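Local coordinates for aminopeptidase C (Lactobacillus rhamnosus, PDB 4K7C), which probably acts as a papain-like cysteine aminopeptidase of the bleomycin hydrolase type, removing residues from the N-termini of peptides, at residues D57-V61 / E393-F397; D326-G330 / W387-G392. All blocks are in the same frame, centred on the assembly; numbering follows the deposited sequence. Where two conformers were deposited one is given.

Interaction 1. Residues D57-V61 / E393-F397; sequences DTGAV and EKGYF
Y396 and V61 bring the type I' beta turn E393-Y396, which leads into strand 396-400, against the loop D57-V61 of this papain-like fold. The turn is closed by two backbone hydrogen bonds between E393 and Y396. With CG anti to its own carbonyl carbon (chi1 -72°), Y396 carries its ring away from the turn and sets the phenol among backbone and hydroxyl oxygens. Its OH donates to G59 O at 2.6 Å, approaching from above that carbonyl plane, while T58 OG1 lies 2.6 Å from the same OH. A phenylalanine here would probably leave G59 O and T58 OG1 without this shared partner and weaken the tie between loop and turn. Apolar packing is tight beside the ring: V61 CG1 meets Y396 CE2 at 3.5 Å, and V61 CG2 lies 3.9 Å from G395 CA, where a CB on G395 would collide with that methyl. E384 of strand 377-384 and T369 of strand 364-374 also touch Y396. The K394 side is the loose, exposed one, its extended chain leading away from the loop. A single water links the two backbones, accepting from V61 N at 3.0 Å and donating to K394 O at 2.7 Å.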
loop_
_atom_site.group_PDB
_atom_site.type_symbol
_atom_site.label_atom_id
_atom_site.label_comp_id
_atom_site.label_asym_id
_atom_site.label_seq_id
_atom_site.Cartn_x
_atom_site.Cartn_y
_atom_site.Cartn_z
ATOM N N ASP A 57 22.333 -0.618 29.334
ATOM C CA ASP A 57 21.759 -1.638 28.473
ATOM C C ASP A 57 20.244 -1.688 28.780
ATOM O O ASP A 57 19.828 -2.197 29.838
ATOM C CB ASP A 57 22.497 -2.927 28.779
ATOM C CG ASP A 57 21.967 -4.100 27.993
ATOM O OD1 ASP A 57 21.110 -3.862 27.075
ATOM O OD2 ASP A 57 22.408 -5.246 28.311
ATOM N N THR A 58 19.400 -1.112 27.925
ATOM C CA THR A 58 17.968 -0.938 28.246
ATOM C C THR A 58 16.988 -1.644 27.309
ATOM O O THR A 58 15.771 -1.568 27.490
ATOM C CB THR A 58 17.598 0.546 28.352
ATOM O OG1 THR A 58 17.951 1.234 27.143
ATOM C CG2 THR A 58 18.282 1.260 29.583
ATOM N N GLY A 59 17.506 -2.351 26.310
ATOM C CA GLY A 59 16.648 -3.173 25.438
ATOM C C GLY A 59 15.615 -2.361 24.599
ATOM O O GLY A 59 15.873 -1.213 24.223
ATOM N N ALA A 60 14.525 -3.025 24.226
ATOM C CA ALA A 60 13.620 -2.517 23.235
ATOM C C ALA A 60 12.649 -1.512 23.834
ATOM O O ALA A 60 12.268 -1.573 25.032
ATOM C CB ALA A 60 12.876 -3.660 22.521
ATOM N N VAL A 61 12.258 -0.538 22.984
ATOM C CA VAL A 61 11.288 0.488 23.395
ATOM C C VAL A 61 9.817 0.071 23.426
ATOM O O VAL A 61 9.385 -0.949 22.827
ATOM C CB VAL A 61 11.433 1.772 22.510
ATOM C CG1 VAL A 61 12.911 2.277 22.490
ATOM C CG2 VAL A 61 10.994 1.513 21.075
ATOM N N GLU A 393 16.730 5.567 16.275
ATOM C CA GLU A 393 17.562 4.352 16.217
ATOM C C GLU A 393 16.877 3.254 17.057
ATOM O O GLU A 393 17.050 3.201 18.239
ATOM C CB GLU A 393 18.960 4.701 16.723
ATOM C CG GLU A 393 20.041 3.672 16.442
ATOM C CD GLU A 393 20.298 3.486 14.929
ATOM O OE1 GLU A 393 20.206 4.475 14.160
ATOM O OE2 GLU A 393 20.564 2.324 14.533
ATOM N N LYS A 394 16.034 2.443 16.396
ATOM C CA LYS A 394 15.149 1.480 17.052
ATOM C C LYS A 394 14.360 2.071 18.189
ATOM O O LYS A 394 14.153 1.439 19.190
ATOM C CB LYS A 394 15.981 0.302 17.504
ATOM C CG LYS A 394 16.473 -0.493 16.307
ATOM C CD LYS A 394 17.661 -1.317 16.659
ATOM C CE LYS A 394 17.952 -2.227 15.473
ATOM N NZ LYS A 394 19.119 -3.103 15.761
ATOM N N GLY A 395 13.929 3.293 18.004
ATOM C CA GLY A 395 13.132 4.051 18.983
ATOM C C GLY A 395 13.872 4.911 20.011
ATOM O O GLY A 395 13.263 5.599 20.759
ATOM N N TYR A 396 15.196 4.923 19.918
ATOM C CA TYR A 396 16.044 5.794 20.708
ATOM C C TYR A 396 16.434 7.067 19.948
ATOM O O TYR A 396 16.694 7.058 18.714
ATOM C CB TYR A 396 17.297 5.050 21.130
ATOM C CG TYR A 396 17.045 3.984 22.213
ATOM C CD1 TYR A 396 17.200 4.320 23.537
ATOM C CD2 TYR A 396 16.571 2.682 21.899
ATOM C CE1 TYR A 396 16.944 3.395 24.532
ATOM C CE2 TYR A 396 16.305 1.769 22.847
ATOM C CZ TYR A 396 16.501 2.099 24.191
ATOM O OH TYR A 396 16.221 1.148 25.168
ATOM N N PHE A 397 16.448 8.151 20.692
ATOM C CA PHE A 397 16.733 9.495 20.160
ATOM C C PHE A 397 18.138 9.891 20.703
ATOM O O PHE A 397 18.687 9.198 21.577
ATOM C CB PHE A 397 15.652 10.453 20.609
ATOM C CG PHE A 397 14.412 10.505 19.735
ATOM C CD1 PHE A 397 13.921 9.414 19.108
ATOM C CD2 PHE A 397 13.689 11.683 19.665
ATOM C CE1 PHE A 397 12.771 9.478 18.329
ATOM C CE2 PHE A 397 12.572 11.760 18.888
ATOM C CZ PHE A 397 12.124 10.654 18.213
HETATM O O HOH W 1 13.731 -0.890 20.408
#

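Interaction 2. Residues D326-G330 / W387-G392; sequences DRQLG and WGEKVG
The loop W387-G392, which begins within the Asn-Ser-Trp-Gly sequence of papain-like cysteine peptidases, packs through W387, V391 and G392 against R327, Q328 and L329 in the short connection between strands 325-326 and 331-332. The backbones are tied by one nearly straight hydrogen bond, G392 N to Q328 O, at 2.8 Å with an N-H...O angle of 174°. Beside it G392 CA points a hydrogen at L329 O from 3.3 Å, so the glycine offers both its amide and its CA-H to successive carbonyls. G330 sits close behind, where a CB would run into G392 CA, and both glycines have positive phi. V391 packs beside this link: its CG1, anti to the carbonyl carbon (chi1 -65°), reaches R327 O at 3.7 Å, and its CA passes 3.5 Å from Q328 O. R327 meets the tryptophan with its aliphatic part, CB coming in near the ring plane to the CZ3 edge at 3.9 Å and CD lying 4.0 Å from CH2. The guanidinium plane is turned 70° from the indole, and NH1 bonds to S325 OG instead. The 326-330 segment is itself organised by D326 as an Asx turn, OD1 accepting from Q328 N and from L329 N, the latter at 2.9 Å. W387 also meets the ring of H364 at a shallow angle between the planes, consistent with the tryptophan that covers the histidine-asparagine pair in the active site of papain-like peptidases.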
loop_
_atom_site.group_PDB
_atom_site.type_symbol
_atom_site.label_atom_id
_atom_site.label_comp_id
_atom_site.label_asym_id
_atom_site.label_seq_id
_atom_site.Cartn_x
_atom_site.Cartn_y
_atom_site.Cartn_z
ATOM N N ASP A 326 14.342 16.752 14.760
ATOM C CA ASP A 326 13.863 15.908 13.661
ATOM C C ASP A 326 13.320 14.623 14.379
ATOM O O ASP A 326 14.088 13.781 14.810
ATOM C CB ASP A 326 14.973 15.531 12.692
ATOM C CG ASP A 326 14.523 14.605 11.584
ATOM O OD1 ASP A 326 13.575 13.782 11.797
ATOM O OD2 ASP A 326 15.178 14.627 10.496
ATOM N N ARG A 327 12.002 14.535 14.424
ATOM C CA ARG A 327 11.298 13.482 15.180
ATOM C C ARG A 327 11.120 12.168 14.467
ATOM O O ARG A 327 10.607 11.207 15.060
ATOM C CB ARG A 327 9.972 14.062 15.697
ATOM C CG ARG A 327 10.338 15.136 16.685
ATOM C CD ARG A 327 9.223 15.759 17.421
ATOM N NE ARG A 327 8.284 16.520 16.618
ATOM C CZ ARG A 327 8.537 17.639 15.923
ATOM N NH1 ARG A 327 9.768 18.196 15.750
ATOM N NH2 ARG A 327 7.489 18.214 15.352
ATOM N N GLN A 328 11.591 12.100 13.229
ATOM C CA GLN A 328 11.694 10.869 12.511
ATOM C C GLN A 328 13.048 10.253 12.702
ATOM O O GLN A 328 13.143 9.038 13.047
ATOM C CB GLN A 328 11.295 11.042 10.990
ATOM C CG GLN A 328 11.499 9.759 10.191
ATOM C CD GLN A 328 10.603 8.596 10.701
ATOM O OE1 GLN A 328 11.078 7.445 10.846
ATOM N NE2 GLN A 328 9.327 8.923 11.024
ATOM N N LEU A 329 14.110 11.002 12.464
ATOM C CA LEU A 329 15.476 10.517 12.622
ATOM C C LEU A 329 15.830 10.445 14.113
ATOM O O LEU A 329 16.774 9.816 14.453
ATOM C CB LEU A 329 16.473 11.345 11.885
ATOM C CG LEU A 329 16.266 11.284 10.398
ATOM C CD1 LEU A 329 17.309 12.167 9.704
ATOM C CD2 LEU A 329 16.317 9.833 9.851
ATOM N N GLY A 330 15.054 11.138 14.936
ATOM C CA GLY A 330 15.324 11.224 16.401
ATOM C C GLY A 330 16.520 12.013 16.832
ATOM O O GLY A 330 17.174 11.648 17.766
ATOM N N TRP A 387 7.705 5.883 21.347
ATOM C CA TRP A 387 6.955 5.978 20.104
ATOM C C TRP A 387 7.157 4.773 19.221
ATOM O O TRP A 387 6.885 4.840 17.998
ATOM C CB TRP A 387 7.370 7.251 19.317
ATOM C CG TRP A 387 7.011 8.505 19.974
ATOM C CD1 TRP A 387 6.143 8.695 21.058
ATOM C CD2 TRP A 387 7.513 9.837 19.626
ATOM N NE1 TRP A 387 6.099 10.037 21.352
ATOM C CE2 TRP A 387 6.947 10.749 20.529
ATOM C CE3 TRP A 387 8.384 10.308 18.643
ATOM C CZ2 TRP A 387 7.173 12.123 20.450
ATOM C CZ3 TRP A 387 8.680 11.706 18.586
ATOM C CH2 TRP A 387 8.097 12.586 19.508
ATOM N N GLY A 388 7.675 3.686 19.802
ATOM C CA GLY A 388 7.992 2.435 19.102
ATOM C C GLY A 388 9.289 2.561 18.307
ATOM O O GLY A 388 10.005 3.614 18.305
ATOM N N GLU A 389 9.562 1.511 17.581
ATOM C CA GLU A 389 10.915 1.289 16.977
ATOM C C GLU A 389 11.143 1.897 15.607
ATOM O O GLU A 389 12.284 1.867 15.121
ATOM C CB GLU A 389 11.222 -0.200 16.822
ATOM C CG GLU A 389 11.296 -0.954 18.101
ATOM C CD GLU A 389 11.812 -2.368 17.945
ATOM O OE1 GLU A 389 11.411 -3.061 16.938
ATOM O OE2 GLU A 389 12.577 -2.787 18.864
ATOM N N LYS A 390 10.107 2.444 14.992
ATOM C CA LYS A 390 10.273 2.965 13.643
ATOM C C LYS A 390 10.633 4.439 13.529
ATOM O O LYS A 390 10.573 4.990 12.405
ATOM C CB LYS A 390 9.008 2.690 12.864
ATOM C CG LYS A 390 8.790 1.176 12.704
ATOM C CD LYS A 390 7.452 0.932 12.028
ATOM C CE LYS A 390 7.433 -0.505 11.495
ATOM N NZ LYS A 390 6.035 -0.961 11.243
ATOM N N VAL A 391 10.994 5.060 14.662
ATOM C CA VAL A 391 11.589 6.404 14.699
ATOM C C VAL A 391 12.927 6.252 15.397
ATOM O O VAL A 391 13.153 5.333 16.203
ATOM C CB VAL A 391 10.728 7.481 15.409
ATOM C CG1 VAL A 391 9.451 7.748 14.693
ATOM C CG2 VAL A 391 10.395 6.982 16.839
ATOM N N GLY A 392 13.825 7.178 15.079
ATOM C CA GLY A 392 15.154 7.232 15.635
ATOM C C GLY A 392 15.899 5.952 15.328
ATOM O O GLY A 392 15.719 5.301 14.279
#

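In the fold
Interactions 1 and 2 lie with their centres 10 Å apart and share one continuous piece of chain, since the 387-392 loop runs directly into the 393-396 turn. F397 joins them: its CZ touches W387 CZ3 at 3.6 Å, the two rings nearly perpendicular, and its CB lies 3.4 Å from G330 O. A second seam runs along the other loop, where V61 CG2 packs 3.4 Å from G388 C. Backbone hydrogen bonds between G330 and V398 continue the pairing as strand 331-332 runs parallel to strand 396-400. Interaction 2 borders the probable histidine-asparagine pair through its tryptophan; interaction 1 adjoins it through segment 393-397 and V61 against G388.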